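Local coordinates for protein GH127 beta-L-arabinofuranoside (Geobacillus stearothermophilus, PDB 4QK0) that probably hydrolyses beta-L-arabinofuranosides, releasing L-arabinose, as a family 127 glycoside hydrolase, at residues Arg345-Leu348 against Glu349-Met352; Val359-Arg362 against Ala363-Gly367. All blocks are in the same frame, centred on the assembly; numbering follows the deposited sequence.

Contact 1: residues Arg345-Leu348 against Glu349-Met352; sequences RRML and ELEM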
loop_
_atom_site.group_PDB
_atom_site.type_symbol
_atom_site.label_atom_id
_atom_site.label_comp_id
_atom_site.label_asym_id
_atom_site.label_seq_id
_atom_site.Cartn_x
_atom_site.Cartn_y
_atom_site.Cartn_z
ATOM N N ARG A 345 -17.962 12.334 -23.436
ATOM C CA ARG A 345 -18.832 13.144 -24.232
ATOM C C ARG A 345 -18.099 13.739 -25.445
ATOM O O ARG A 345 -18.665 13.787 -26.493
ATOM C CB ARG A 345 -19.464 14.233 -23.384
ATOM C CG ARG A 345 -20.707 14.840 -24.021
ATOM C CD ARG A 345 -21.121 16.021 -23.187
ATOM N NE ARG A 345 -22.080 16.885 -23.838
ATOM C CZ ARG A 345 -22.508 18.029 -23.316
ATOM N NH1 ARG A 345 -22.071 18.444 -22.125
ATOM N NH2 ARG A 345 -23.381 18.763 -23.981
ATOM N N ARG A 346 -16.873 14.227 -25.277
ATOM C CA ARG A 346 -16.097 14.716 -26.391
ATOM C C ARG A 346 -15.662 13.597 -27.313
ATOM O O ARG A 346 -15.517 13.812 -28.531
ATOM C CB ARG A 346 -14.864 15.472 -25.927
ATOM C CG ARG A 346 -15.189 16.758 -25.199
ATOM C CD ARG A 346 -15.935 17.737 -26.084
ATOM N NE ARG A 346 -15.925 19.098 -25.570
ATOM C CZ ARG A 346 -16.476 20.146 -26.186
ATOM N NH1 ARG A 346 -17.079 19.984 -27.351
ATOM N NH2 ARG A 346 -16.450 21.369 -25.623
HETATM N N MSE A 347 -15.385 12.414 -26.755
HETATM C CA MSE A 347 -14.982 11.292 -27.628
HETATM C C MSE A 347 -16.152 10.982 -28.525
HETATM O O MSE A 347 -15.970 10.667 -29.677
HETATM C CB MSE A 347 -14.573 10.030 -26.906
HETATM C CG MSE A 347 -13.280 10.148 -26.092
HETATM SE SE MSE A 347 -11.717 10.559 -27.180
HETATM C CE MSE A 347 -11.491 8.866 -28.151
ATOM N N LEU A 348 -17.352 11.017 -28.000
ATOM C CA LEU A 348 -18.533 10.762 -28.798
ATOM C C LEU A 348 -18.689 11.759 -29.953
ATOM O O LEU A 348 -19.175 11.404 -30.989
ATOM C CB LEU A 348 -19.783 10.823 -27.942
ATOM C CG LEU A 348 -19.977 9.548 -27.128
ATOM C CD1 LEU A 348 -21.087 9.742 -26.106
ATOM C CD2 LEU A 348 -20.261 8.370 -28.044
ATOM N N GLU A 349 -18.284 13.004 -29.750
ATOM C CA GLU A 349 -18.336 14.013 -30.813
ATOM C C GLU A 349 -17.242 13.774 -31.833
ATOM O O GLU A 349 -17.349 14.164 -32.972
ATOM C CB GLU A 349 -18.262 15.414 -30.211
ATOM C CG GLU A 349 -19.545 15.727 -29.413
ATOM C CD GLU A 349 -19.452 16.975 -28.518
ATOM O OE1 GLU A 349 -18.414 17.687 -28.588
ATOM O OE2 GLU A 349 -20.399 17.222 -27.726
ATOM N N LEU A 350 -16.211 13.057 -31.441
ATOM C CA LEU A 350 -15.129 12.740 -32.344
ATOM C C LEU A 350 -15.378 11.496 -33.188
ATOM O O LEU A 350 -14.898 11.379 -34.310
ATOM C CB LEU A 350 -13.901 12.529 -31.500
ATOM C CG LEU A 350 -12.545 12.333 -32.130
ATOM C CD1 LEU A 350 -12.202 13.527 -33.014
ATOM C CD2 LEU A 350 -11.517 12.179 -31.010
ATOM N N GLU A 351 -16.142 10.565 -32.642
ATOM C CA GLU A 351 -16.451 9.331 -33.301
ATOM C C GLU A 351 -17.624 8.678 -32.515
ATOM O O GLU A 351 -17.563 8.466 -31.285
ATOM C CB GLU A 351 -15.211 8.480 -33.312
ATOM C CG GLU A 351 -15.321 7.142 -34.033
ATOM C CD GLU A 351 -14.285 6.146 -33.531
ATOM O OE1 GLU A 351 -13.298 6.571 -32.872
ATOM O OE2 GLU A 351 -14.471 4.924 -33.737
HETATM N N MSE A 352 -18.669 8.342 -33.234
HETATM C CA MSE A 352 -19.837 7.728 -32.671
HETATM C C MSE A 352 -19.598 6.244 -32.449
HETATM O O MSE A 352 -19.833 5.428 -33.314
HETATM C CB MSE A 352 -21.007 7.999 -33.581
HETATM C CG MSE A 352 -22.251 7.500 -32.870
HETATM SE SE MSE A 352 -22.664 8.471 -31.177
HETATM C CE MSE A 352 -22.370 10.302 -31.777
HETATM O O HOH W 1 -19.686 11.823 -33.606
#
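O of selenomethionine Met347 accepts from both Leu350 N and Glu351 N as helix 334-350 comes to its end, and Glu351 is the first residue to leave helical backbone angles. The Glu351 N bond, at 3.0 Å from Met347 O, runs nearly along the C=O axis. Leu350 N stands above the carbonyl plane. One oxygen thus takes both an i+3 and an i+4 bond. The main side-chain link is an i/i+3 Arg-Glu salt bridge within the helix, with Arg346 NH1 2.9 Å from Glu349 OE1. The oxygen offers its syn lone pair and lies near the guanidinium edge, tilted 20° from that plane. The guanidinium and carboxylate planes stand almost perpendicular, 87° apart. A bend at chi2 (-62°) turns the arginine chain toward the glutamate. Arg346 NH1 also meets Glu203, so two carboxylates share one nitrogen. An alanine in place of Glu349 would probably cost Arg346 its carboxylate partner within the turn and remove the negative charge near Arg345. On another side of the turn, Leu348 CD2 lies 3.9 Å from SE of selenomethionine Met352, the two chains crossing at a slant. Met347 and Leu350 leave the helix in much the same direction, with SE of Met347 4.2 Å from CD2 of Leu350. A water donates to Leu348 O at 2.7 Å. The surroundings are mostly helical: Met347 packs on helix 286-302, Arg346 on helix 266-283 and Leu348 on helix 354-365. Leu348 and Met352 also reach Tyr513 of strand 513-517, joining this helix end to a beta-sheet region.

Contact 2: residues Val359-Arg362 against Ala363-Gly367; sequences VMER and ALYNG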
loop_
_atom_site.group_PDB
_atom_site.type_symbol
_atom_site.label_atom_id
_atom_site.label_comp_id
_atom_site.label_asym_id
_atom_site.label_seq_id
_atom_site.Cartn_x
_atom_site.Cartn_y
_atom_site.Cartn_z
ATOM N N VAL A 359 -18.672 3.445 -21.288
ATOM C CA VAL A 359 -17.859 3.979 -20.203
ATOM C C VAL A 359 -18.533 5.116 -19.469
ATOM O O VAL A 359 -18.509 5.182 -18.212
ATOM C CB VAL A 359 -16.482 4.378 -20.697
ATOM C CG1 VAL A 359 -15.670 5.067 -19.638
ATOM C CG2 VAL A 359 -15.735 3.123 -21.090
HETATM N N MSE A 360 -19.108 6.044 -20.217
HETATM C CA MSE A 360 -19.813 7.141 -19.619
HETATM C C MSE A 360 -20.816 6.568 -18.647
HETATM O O MSE A 360 -20.951 7.071 -17.532
HETATM C CB MSE A 360 -20.541 7.908 -20.753
HETATM C CG MSE A 360 -21.366 9.052 -20.234
HETATM SE SE MSE A 360 -22.396 10.016 -21.625
HETATM C CE MSE A 360 -20.896 10.729 -22.399
ATOM N N GLU A 361 -21.580 5.558 -19.098
ATOM C CA GLU A 361 -22.650 4.988 -18.295
ATOM C C GLU A 361 -22.073 4.279 -17.075
ATOM O O GLU A 361 -22.576 4.431 -15.952
ATOM C CB GLU A 361 -23.461 4.041 -19.151
ATOM C CG GLU A 361 -24.448 3.163 -18.423
ATOM C CD GLU A 361 -25.244 2.297 -19.368
ATOM O OE1 GLU A 361 -24.665 1.295 -19.874
ATOM O OE2 GLU A 361 -26.471 2.583 -19.582
ATOM N N ARG A 362 -21.000 3.502 -17.274
ATOM C CA ARG A 362 -20.285 2.869 -16.132
ATOM C C ARG A 362 -19.899 3.900 -15.031
ATOM O O ARG A 362 -20.228 3.713 -13.860
ATOM C CB ARG A 362 -19.068 2.164 -16.643
ATOM C CG ARG A 362 -18.307 1.343 -15.632
ATOM C CD ARG A 362 -17.041 0.756 -16.231
ATOM N NE ARG A 362 -17.290 -0.293 -17.198
ATOM C CZ ARG A 362 -17.783 -1.494 -16.908
ATOM N NH1 ARG A 362 -18.065 -1.868 -15.642
ATOM N NH2 ARG A 362 -17.961 -2.376 -17.872
ATOM N N ALA A 363 -19.300 5.006 -15.416
ATOM C CA ALA A 363 -18.948 6.031 -14.448
ATOM C C ALA A 363 -20.145 6.679 -13.784
ATOM O O ALA A 363 -20.174 6.894 -12.544
ATOM C CB ALA A 363 -18.067 7.086 -15.044
ATOM N N LEU A 364 -21.175 6.901 -14.571
ATOM C CA LEU A 364 -22.359 7.547 -14.080
ATOM C C LEU A 364 -23.136 6.764 -13.047
ATOM O O LEU A 364 -23.695 7.367 -12.098
ATOM C CB LEU A 364 -23.310 7.888 -15.238
ATOM C CG LEU A 364 -22.998 9.150 -16.049
ATOM C CD1 LEU A 364 -23.991 9.221 -17.227
ATOM C CD2 LEU A 364 -23.116 10.427 -15.230
ATOM N N TYR A 365 -23.245 5.464 -13.236
ATOM C CA TYR A 365 -24.065 4.638 -12.368
ATOM C C TYR A 365 -23.231 3.931 -11.266
ATOM O O TYR A 365 -23.778 3.083 -10.506
ATOM C CB TYR A 365 -24.892 3.594 -13.167
ATOM C CG TYR A 365 -26.025 4.196 -14.019
ATOM C CD1 TYR A 365 -25.764 4.697 -15.270
ATOM C CD2 TYR A 365 -27.312 4.329 -13.529
ATOM C CE1 TYR A 365 -26.764 5.258 -16.046
ATOM C CE2 TYR A 365 -28.331 4.885 -14.292
ATOM C CZ TYR A 365 -28.045 5.361 -15.558
ATOM O OH TYR A 365 -28.996 5.947 -16.376
ATOM N N ASN A 366 -21.947 4.262 -11.167
ATOM C CA ASN A 366 -21.051 3.559 -10.226
ATOM C C ASN A 366 -20.122 4.501 -9.558
ATOM O O ASN A 366 -20.482 5.088 -8.560
ATOM C CB ASN A 366 -20.322 2.434 -10.922
ATOM C CG ASN A 366 -21.295 1.390 -11.480
ATOM O OD1 ASN A 366 -21.774 0.513 -10.752
ATOM N ND2 ASN A 366 -21.550 1.445 -12.792
ATOM N N GLY A 367 -18.981 4.780 -10.126
ATOM C CA GLY A 367 -17.954 5.533 -9.413
ATOM C C GLY A 367 -18.062 7.025 -9.271
ATOM O O GLY A 367 -17.115 7.666 -8.757
HETATM O O HOH W 2 -28.037 4.881 -19.280
#
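Glu361 and Tyr365 cross at an angle one helical turn apart, with the carboxylate and ring planes 74° apart. The touching atom of the glutamate is CG, 3.7 Å from Tyr365 CD1. The backbone oxygen of Glu361 meets the same ring at its edge, in the ring plane, 3.3 Å from CD1. Tyr365 has CG anti to its carbonyl carbon (chi1 -70°), which sets this edge beside the preceding turn. Beyond the ring a water joins the polar ends, donating to Glu361 OE2 at 2.8 Å and lying 3.2 Å from Tyr365 OH. Both ends have further partners: Glu361 meets Arg486, Tyr463 and Trp490, while Tyr365 OH bonds Trp23. The buried carboxylate is therefore gripped by several donors, and the Arg486 salt bridge would be expected to favour its charged form.

Asn366 folds back on the chain. Its ND2 donates to Arg362 O at 2.8 Å, nearly straight at 162°. The donor lies in the carbonyl plane on a lone pair, and the acceptor lies in the amide plane. This is an asparagine side chain bonded to a backbone carbonyl four residues back, and bonds to Pro556 and Val558 further fix the rotation of the amide. Leu364 CD1 lies alongside Met360 CG, 4.0 Å away. Regular i+4 bonds hold the backbone, such as Ala363 N to Val359 O at 2.9 Å.

Val359, Met360 and Ala363 rest on helix 334-350. Arg362 and Tyr365 face strand 557-562, which places this buried segment between the helical region and a beta sheet.

In the fold
Contacts 1 and 2 lie in series on two consecutive helices, 334-350 and 354-365, both in the GH127 catalytic domain and probably part of the alpha/alpha barrel of the six-hairpin clan. Their centres are 16 Å apart, yet the helices touch directly. The methyl of selenomethionine Met360 bridges them: its CE lies 3.5 Å from Arg345 N and 3.8 Å from Leu348 CD1. Contact 1 is partly buried, about 16 Å from the chain centre, whereas contact 2 is buried at about 8 Å. Contact 1 reaches strand 513-517. Contact 2 reaches the same sheet through Arg486 and a second through strand 557-562. Neither contact can be tied to the active site from its geometry.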